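Local coordinates for L-iditol 2-dehydrogenase (Clostridium scindens, PDB 4OH1), which probably oxidises polyols such as L-iditol with NAD+, as a zinc-dependent member of the medium-chain alcohol dehydrogenase family, at the interface of chains A and B. Sequence-based numbering; all coordinates share one arbitrary frame. Chains: chain A/B, L-iditol 2-dehydrogenase.

Contact 1: the interface of chains A and B. Residues chain A 282, 284, 288, 293-295; chain B 270, 280, 282, 295-297.
B:Ile295 and A:Leu288, the residues with most surface buried here, meet where two antiparallel strands pair edge to edge across a two-fold axis, joining the coenzyme-binding domains in the manner of zinc-containing alcohol dehydrogenases. Strand 294-297 of each subunit meets its copy at Ile295: A:Ile295 N bonds B:Ile295 O at 2.8 Å, and the reciprocal bond has the same length. A beta-branched isoleucine suits such a strand: with CG1 beside the backbone N (chi1 -66°), CG2 of B:Ile295 lies anti to that nitrogen and meets A:Leu288 CD1 at 3.8 Å. A:Leu288 CD1 also lies 3.6 Å from B:Tyr270 CD2, the leucine and tyrosine side chains pointing the same way. From one turn earlier in helix 284-290, A:Leu284 brings CD2 to B:Tyr270 CD1, so two flexible leucines set their methyls on the same side of one rigid ring plane, towards the rim at its CD2 and CD1 corners. Beside the Ile295 pair, on antiparallel strands, A:His294 ND1 and B:His296 ND1 share a hydrogen bond of 3.0 Å; the coordinates do not show which nitrogen carries the proton, and one ring would have to donate and the other accept. Their planes stand 65° apart, edge to face. B:Gly297 N reaches A:Lys293 O, while its CA, lacking a side chain, lies 3.9 Å from A:Leu288 CB. Strand 279-283 adds a second pairing, with A:Val282 N giving a 2.8 Å bond to B:Leu280 O and B:Leu280 N returning one to A:Val282 O.

Contact 2: the interface of chains A and B. Residues chain A 264-265, 289-290, 292; chain B 118-119, 299.
This flank of the two-fold subunit interface is a mixed polar and apolar contact, in which loop residue B:Ile299 and the 3-10 helix 117-119 of chain B settle against the end of helix 284-290 and nearby loops of chain A, extending the grip of one subunit on the other beyond strand pairing. A:Gln292 fits because its amide can accept and donate at once. With CG anti to the backbone N (chi1 -161°) and the chain extended, its OE1 takes the B:Ile299 backbone N-H at 2.8 Å, in the carbonyl plane and on a lone pair. Its NE2 gives a 3.1 Å bond to A:Asp265 OD1, met from above the carboxylate plane; this second-shell bond would favour the amide orientation that turns OE1 to chain B. Within chain B, B:Asn118 ND2 bonds the carbonyl oxygen B:Ile299 O at 2.9 Å, which should steady the loop. The isoleucine side chain runs past the helix end, its CB 3.3 Å from A:Tyr289 O, and points CD1 towards the A:Trp290 ring, where the modelled approach is too short to trust. The long, planar tip of A:Arg264 is sandwiched: A:Trp290 NE1 lies towards the rim of one face, and B:Leu119 CD2 sits over the centre of the other, 3.8 Å from CZ. A:Arg264 NH2 also donates in the guanidinium plane to A:Trp290 O at 3.0 Å, and reaches B:Asn118 O through a water that stands 2.7 Å from that oxygen.

Contact 1: the interface of chains A and B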
ATOM      1  N   VAL A 282      -4.569  10.585  24.152  1.00 40.42           N
ATOM      2  CA  VAL A 282      -5.386  10.089  23.087  1.00 38.02           C
ATOM      3  C   VAL A 282      -6.560   9.475  23.741  1.00 38.88           C
ATOM      4  O   VAL A 282      -6.414   8.720  24.692  1.00 39.45           O
ATOM      5  CB  VAL A 282      -4.659   9.082  22.220  1.00 37.68           C
ATOM      6  CG1 VAL A 282      -5.606   8.501  21.212  1.00 36.45           C
ATOM      7  CG2 VAL A 282      -3.544   9.781  21.481  1.00 37.62           C
ATOM      8  N   LEU A 284      -9.141   6.807  23.600  1.00 40.43           N
ATOM      9  CA  LEU A 284      -9.307   5.516  22.950  1.00 40.30           C
ATOM     10  C   LEU A 284     -10.676   5.355  22.341  1.00 40.69           C
ATOM     11  O   LEU A 284     -10.832   4.771  21.265  1.00 37.89           O
ATOM     12  CB  LEU A 284      -9.050   4.402  23.969  1.00 41.17           C
ATOM     13  CG  LEU A 284      -7.573   4.390  24.409  1.00 43.00           C
ATOM     14  CD1 LEU A 284      -7.428   3.604  25.634  1.00 45.04           C
ATOM     15  CD2 LEU A 284      -6.670   3.824  23.314  1.00 44.09           C
ATOM     16  N   LEU A 288     -10.007   6.905  18.536  1.00 38.71           N
ATOM     17  CA  LEU A 288      -9.602   5.678  17.919  1.00 39.35           C
ATOM     18  C   LEU A 288     -10.784   4.783  17.609  1.00 37.58           C
ATOM     19  O   LEU A 288     -11.029   4.508  16.461  1.00 35.11           O
ATOM     20  CB  LEU A 288      -8.566   4.923  18.791  1.00 37.12           C
ATOM     21  CG  LEU A 288      -7.259   5.689  19.027  1.00 36.19           C
ATOM     22  CD1 LEU A 288      -6.141   4.782  19.571  1.00 36.91           C
ATOM     23  CD2 LEU A 288      -6.786   6.432  17.799  1.00 36.80           C
ATOM     24  N   LYS A 293      -8.880   7.097  13.836  1.00 34.36           N
ATOM     25  CA  LYS A 293      -7.746   7.938  13.514  1.00 32.30           C
ATOM     26  C   LYS A 293      -6.439   7.128  13.430  1.00 31.85           C
ATOM     27  O   LYS A 293      -6.347   6.020  13.923  1.00 32.24           O
ATOM     28  CB  LYS A 293      -7.630   9.109  14.475  1.00 34.29           C
ATOM     29  CG  LYS A 293      -8.768  10.116  14.374  1.00 33.78           C
ATOM     30  CD  LYS A 293      -8.738  11.069  15.554  1.00 35.33           C
ATOM     31  CE  LYS A 293      -9.828  12.136  15.402  1.00 36.96           C
ATOM     32  NZ  LYS A 293      -9.646  13.150  16.454  1.00 36.74           N
ATOM     33  N   HIS A 294      -5.488   7.644  12.659  1.00 33.25           N
ATOM     34  CA  HIS A 294      -4.178   7.019  12.527  1.00 35.30           C
ATOM     35  C   HIS A 294      -3.185   8.081  12.956  1.00 32.58           C
ATOM     36  O   HIS A 294      -3.179   9.195  12.394  1.00 30.74           O
ATOM     37  CB  HIS A 294      -3.887   6.540  11.103  1.00 35.13           C
ATOM     38  CG  HIS A 294      -5.018   5.802  10.478  1.00 33.43           C
ATOM     39  ND1 HIS A 294      -5.241   4.473  10.693  1.00 36.83           N
ATOM     40  CD2 HIS A 294      -6.007   6.218   9.659  1.00 35.08           C
ATOM     41  CE1 HIS A 294      -6.340   4.101  10.059  1.00 34.88           C
ATOM     42  NE2 HIS A 294      -6.825   5.144   9.434  1.00 36.53           N
ATOM     43  N   ILE A 295      -2.383   7.727  13.970  1.00 30.56           N
ATOM     44  CA  ILE A 295      -1.377   8.630  14.547  1.00 30.62           C
ATOM     45  C   ILE A 295       0.013   8.043  14.312  1.00 30.47           C
ATOM     46  O   ILE A 295       0.302   6.904  14.728  1.00 29.26           O
ATOM     47  CB  ILE A 295      -1.657   8.739  16.049  1.00 30.79           C
ATOM     48  CG1 ILE A 295      -3.011   9.442  16.227  1.00 32.37           C
ATOM     49  CG2 ILE A 295      -0.550   9.499  16.755  1.00 31.71           C
ATOM     50  CD1 ILE A 295      -3.535   9.356  17.599  1.00 34.82           C
TER
ATOM     51  N   TYR B 270      -6.256  -0.402  18.248  1.00 33.57           N
ATOM     52  CA  TYR B 270      -7.166  -0.306  19.370  1.00 35.71           C
ATOM     53  C   TYR B 270      -8.561  -0.422  18.827  1.00 34.02           C
ATOM     54  O   TYR B 270      -9.107   0.513  18.285  1.00 36.51           O
ATOM     55  CB  TYR B 270      -6.926   1.022  20.114  1.00 34.57           C
ATOM     56  CG  TYR B 270      -5.563   1.060  20.748  1.00 34.53           C
ATOM     57  CD1 TYR B 270      -5.328   0.528  22.006  1.00 36.28           C
ATOM     58  CD2 TYR B 270      -4.481   1.583  20.066  1.00 36.36           C
ATOM     59  CE1 TYR B 270      -4.034   0.549  22.591  1.00 35.70           C
ATOM     60  CE2 TYR B 270      -3.207   1.595  20.623  1.00 37.70           C
ATOM     61  CZ  TYR B 270      -2.994   1.097  21.893  1.00 36.13           C
ATOM     62  OH  TYR B 270      -1.716   1.090  22.382  1.00 34.11           O
ATOM     63  N   LEU B 280      -5.137   7.131  26.597  1.00 40.56           N
ATOM     64  CA  LEU B 280      -3.804   6.637  26.306  1.00 40.33           C
ATOM     65  C   LEU B 280      -2.857   7.841  26.171  1.00 43.00           C
ATOM     66  O   LEU B 280      -2.936   8.611  25.211  1.00 42.22           O
ATOM     67  CB  LEU B 280      -3.816   5.837  25.017  1.00 40.85           C
ATOM     68  CG  LEU B 280      -2.490   5.217  24.627  1.00 41.29           C
ATOM     69  CD1 LEU B 280      -2.105   4.103  25.581  1.00 44.45           C
ATOM     70  CD2 LEU B 280      -2.618   4.688  23.269  1.00 42.84           C
ATOM     71  N   VAL B 282       0.249   9.449  25.038  1.00 40.42           N
ATOM     72  CA  VAL B 282       1.246   9.115  24.066  1.00 38.02           C
ATOM     73  C   VAL B 282       2.344  10.081  24.276  1.00 38.88           C
ATOM     74  O   VAL B 282       2.103  11.274  24.400  1.00 39.45           O
ATOM     75  CB  VAL B 282       0.719   9.192  22.648  1.00 37.68           C
ATOM     76  CG1 VAL B 282       1.840   8.966  21.676  1.00 36.45           C
ATOM     77  CG2 VAL B 282      -0.313   8.109  22.445  1.00 37.62           C
ATOM     78  N   ILE B 295      -0.210   4.299  15.557  1.00 30.56           N
ATOM     79  CA  ILE B 295      -1.344   3.990  16.440  1.00 30.62           C
ATOM     80  C   ILE B 295      -2.645   4.164  15.659  1.00 30.47           C
ATOM     81  O   ILE B 295      -2.923   5.251  15.118  1.00 29.26           O
ATOM     82  CB  ILE B 295      -1.299   4.972  17.614  1.00 30.79           C
ATOM     83  CG1 ILE B 295      -0.033   4.673  18.431  1.00 32.37           C
ATOM     84  CG2 ILE B 295      -2.543   4.849  18.474  1.00 31.71           C
ATOM     85  CD1 ILE B 295       0.284   5.719  19.415  1.00 34.82           C
ATOM     86  N   HIS B 296      -3.430   3.113  15.613  1.00 27.08           N
ATOM     87  CA  HIS B 296      -4.633   3.100  14.808  1.00 32.99           C
ATOM     88  C   HIS B 296      -5.842   2.735  15.616  1.00 31.85           C
ATOM     89  O   HIS B 296      -5.784   1.889  16.542  1.00 31.52           O
ATOM     90  CB  HIS B 296      -4.581   2.004  13.739  1.00 31.49           C
ATOM     91  CG  HIS B 296      -3.318   1.964  12.961  1.00 34.02           C
ATOM     92  ND1 HIS B 296      -3.071   2.810  11.908  1.00 35.50           N
ATOM     93  CD2 HIS B 296      -2.234   1.154  13.052  1.00 37.05           C
ATOM     94  CE1 HIS B 296      -1.884   2.540  11.394  1.00 34.85           C
ATOM     95  NE2 HIS B 296      -1.351   1.551  12.080  1.00 34.16           N
ATOM     96  N   GLY B 297      -6.957   3.312  15.204  1.00 34.03           N
ATOM     97  CA  GLY B 297      -8.260   2.800  15.579  1.00 36.41           C
ATOM     98  C   GLY B 297      -8.861   1.867  14.523  1.00 40.73           C
ATOM     99  O   GLY B 297      -8.282   1.624  13.454  1.00 41.43           O
TER

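Contact 2: the interface of chains A and B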
ATOM      1  N   ARG A 264     -12.194  11.513  10.468  1.00 34.54           N
ATOM      2  CA  ARG A 264     -12.321  10.090  10.679  1.00 34.94           C
ATOM      3  C   ARG A 264     -11.492   9.386   9.624  1.00 34.49           C
ATOM      4  O   ARG A 264     -11.468   9.811   8.488  1.00 33.69           O
ATOM      5  CB  ARG A 264     -13.779   9.633  10.609  1.00 39.17           C
ATOM      6  CG  ARG A 264     -14.666  10.271  11.650  1.00 44.17           C
ATOM      7  CD  ARG A 264     -16.152   9.790  11.541  1.00 46.54           C
ATOM      8  NE  ARG A 264     -16.350   8.529  12.248  1.00 48.38           N
ATOM      9  CZ  ARG A 264     -17.415   7.749  12.082  1.00 55.26           C
ATOM     10  NH1 ARG A 264     -18.366   8.097  11.224  1.00 54.09           N
ATOM     11  NH2 ARG A 264     -17.544   6.609  12.755  1.00 56.85           N
ATOM     12  N   ASP A 265     -10.787   8.337  10.010  1.00 33.34           N
ATOM     13  CA  ASP A 265      -9.855   7.671   9.132  1.00 33.40           C
ATOM     14  C   ASP A 265      -8.674   8.543   8.638  1.00 31.43           C
ATOM     15  O   ASP A 265      -8.012   8.179   7.694  1.00 29.90           O
ATOM     16  CB  ASP A 265     -10.587   7.066   7.911  1.00 34.12           C
ATOM     17  CG  ASP A 265      -9.818   5.916   7.284  1.00 39.91           C
ATOM     18  OD1 ASP A 265      -9.176   5.130   8.047  1.00 40.53           O
ATOM     19  OD2 ASP A 265      -9.842   5.765   6.033  1.00 44.03           O
ATOM     20  N   TYR A 289     -11.486   4.295  18.616  1.00 40.27           N
ATOM     21  CA  TYR A 289     -12.602   3.427  18.342  1.00 42.56           C
ATOM     22  C   TYR A 289     -13.649   4.115  17.421  1.00 41.13           C
ATOM     23  O   TYR A 289     -13.911   3.590  16.355  1.00 45.78           O
ATOM     24  CB  TYR A 289     -13.219   2.905  19.625  1.00 47.92           C
ATOM     25  CG  TYR A 289     -14.499   2.182  19.358  1.00 56.18           C
ATOM     26  CD1 TYR A 289     -14.498   0.902  18.812  1.00 58.43           C
ATOM     27  CD2 TYR A 289     -15.714   2.803  19.592  1.00 61.71           C
ATOM     28  CE1 TYR A 289     -15.650   0.268  18.560  1.00 60.31           C
ATOM     29  CE2 TYR A 289     -16.882   2.177  19.340  1.00 64.83           C
ATOM     30  CZ  TYR A 289     -16.852   0.920  18.822  1.00 67.76           C
ATOM     31  OH  TYR A 289     -18.051   0.321  18.581  1.00 72.81           O
ATOM     32  N   TRP A 290     -14.191   5.280  17.778  1.00 40.76           N
ATOM     33  CA  TRP A 290     -15.271   5.866  16.959  0.50 40.72           C
ATOM     34  C   TRP A 290     -14.705   6.486  15.707  1.00 41.33           C
ATOM     35  O   TRP A 290     -15.226   6.236  14.644  1.00 39.07           O
ATOM     36  CB  TRP A 290     -16.251   6.836  17.700  0.50 40.90           C
ATOM     37  CG  TRP A 290     -17.410   7.236  16.765  0.50 40.87           C
ATOM     38  CD1 TRP A 290     -17.555   8.412  16.116  0.50 41.05           C
ATOM     39  CD2 TRP A 290     -18.495   6.403  16.316  0.50 41.69           C
ATOM     40  NE1 TRP A 290     -18.657   8.387  15.316  0.50 40.94           N
ATOM     41  CE2 TRP A 290     -19.260   7.166  15.428  0.50 42.07           C
ATOM     42  CE3 TRP A 290     -18.903   5.098  16.606  0.50 43.25           C
ATOM     43  CZ2 TRP A 290     -20.388   6.667  14.808  0.50 42.24           C
ATOM     44  CZ3 TRP A 290     -20.028   4.613  16.001  0.50 44.16           C
ATOM     45  CH2 TRP A 290     -20.754   5.389  15.112  0.50 45.03           C
ATOM     46  N   GLN A 292     -11.511   6.145  14.185  1.00 35.64           N
ATOM     47  CA  GLN A 292     -10.612   5.417  13.376  1.00 36.72           C
ATOM     48  C   GLN A 292      -9.413   6.304  12.926  1.00 35.66           C
ATOM     49  O   GLN A 292      -8.992   6.279  11.784  1.00 35.66           O
ATOM     50  CB  GLN A 292     -11.388   4.813  12.179  1.00 41.78           C
ATOM     51  CG  GLN A 292     -10.592   3.661  11.543  1.00 45.86           C
ATOM     52  CD  GLN A 292     -11.354   2.826  10.540  1.00 48.43           C
ATOM     53  OE1 GLN A 292     -12.048   1.867  10.899  1.00 50.62           O
ATOM     54  NE2 GLN A 292     -11.212   3.179   9.258  1.00 45.99           N
TER
ATOM     55  N   ASN B 118     -18.384   1.796   6.248  1.00 39.61           N
ATOM     56  CA  ASN B 118     -18.323   1.716   7.711  1.00 39.61           C
ATOM     57  C   ASN B 118     -18.348   3.051   8.437  1.00 46.58           C
ATOM     58  O   ASN B 118     -18.537   3.065   9.661  1.00 50.14           O
ATOM     59  CB  ASN B 118     -17.091   0.944   8.145  1.00 43.55           C
ATOM     60  CG  ASN B 118     -15.777   1.648   7.738  1.00 45.66           C
ATOM     61  OD1 ASN B 118     -15.592   2.030   6.566  1.00 42.28           O
ATOM     62  ND2 ASN B 118     -14.890   1.870   8.725  1.00 44.88           N
ATOM     63  N   LEU B 119     -18.163   4.152   7.683  1.00 43.48           N
ATOM     64  CA  LEU B 119     -18.306   5.516   8.181  1.00 44.66           C
ATOM     65  C   LEU B 119     -19.560   6.129   7.610  1.00 44.93           C
ATOM     66  O   LEU B 119     -19.686   7.346   7.578  1.00 44.53           O
ATOM     67  CB  LEU B 119     -17.082   6.408   7.787  1.00 45.83           C
ATOM     68  CG  LEU B 119     -15.698   5.809   8.061  1.00 46.55           C
ATOM     69  CD1 LEU B 119     -14.616   6.709   7.497  1.00 47.26           C
ATOM     70  CD2 LEU B 119     -15.510   5.559   9.566  1.00 47.06           C
ATOM     71  N   ILE B 299     -13.095   0.965  13.358  1.00 54.74           N
ATOM     72  CA  ILE B 299     -14.573   0.849  13.488  1.00 59.53           C
ATOM     73  C   ILE B 299     -15.288   0.030  12.382  1.00 57.69           C
ATOM     74  O   ILE B 299     -15.323   0.397  11.192  1.00 50.31           O
ATOM     75  CB  ILE B 299     -15.326   2.217  13.672  1.00 61.87           C
ATOM     76  CG1 ILE B 299     -16.825   1.919  14.050  1.00 67.70           C
ATOM     77  CG2 ILE B 299     -15.105   3.147  12.431  1.00 59.62           C
ATOM     78  CD1 ILE B 299     -17.545   2.851  15.048  1.00 63.08           C
TER
HETATM   79  O   HOH W   1     -19.475   4.212  11.966  1.00 50.72           O

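Centred about 11 Å apart by their C-alpha atoms, contact 1 and contact 2 are neighbouring parts of one two-fold interface. Helix 284-290 of chain A serves both, sending residues 284 and 288 to the former and 289 and 290 to the latter. The segment after it continues from residue 292 in contact 2 into 293-295 in contact 1, while on chain B residue 299 follows closely upon strand 294-297. Strand register in contact 1 should therefore help position the loops of contact 2, and symmetry repeats both patches, consistent with a dimeric unit within the deposited tetramer.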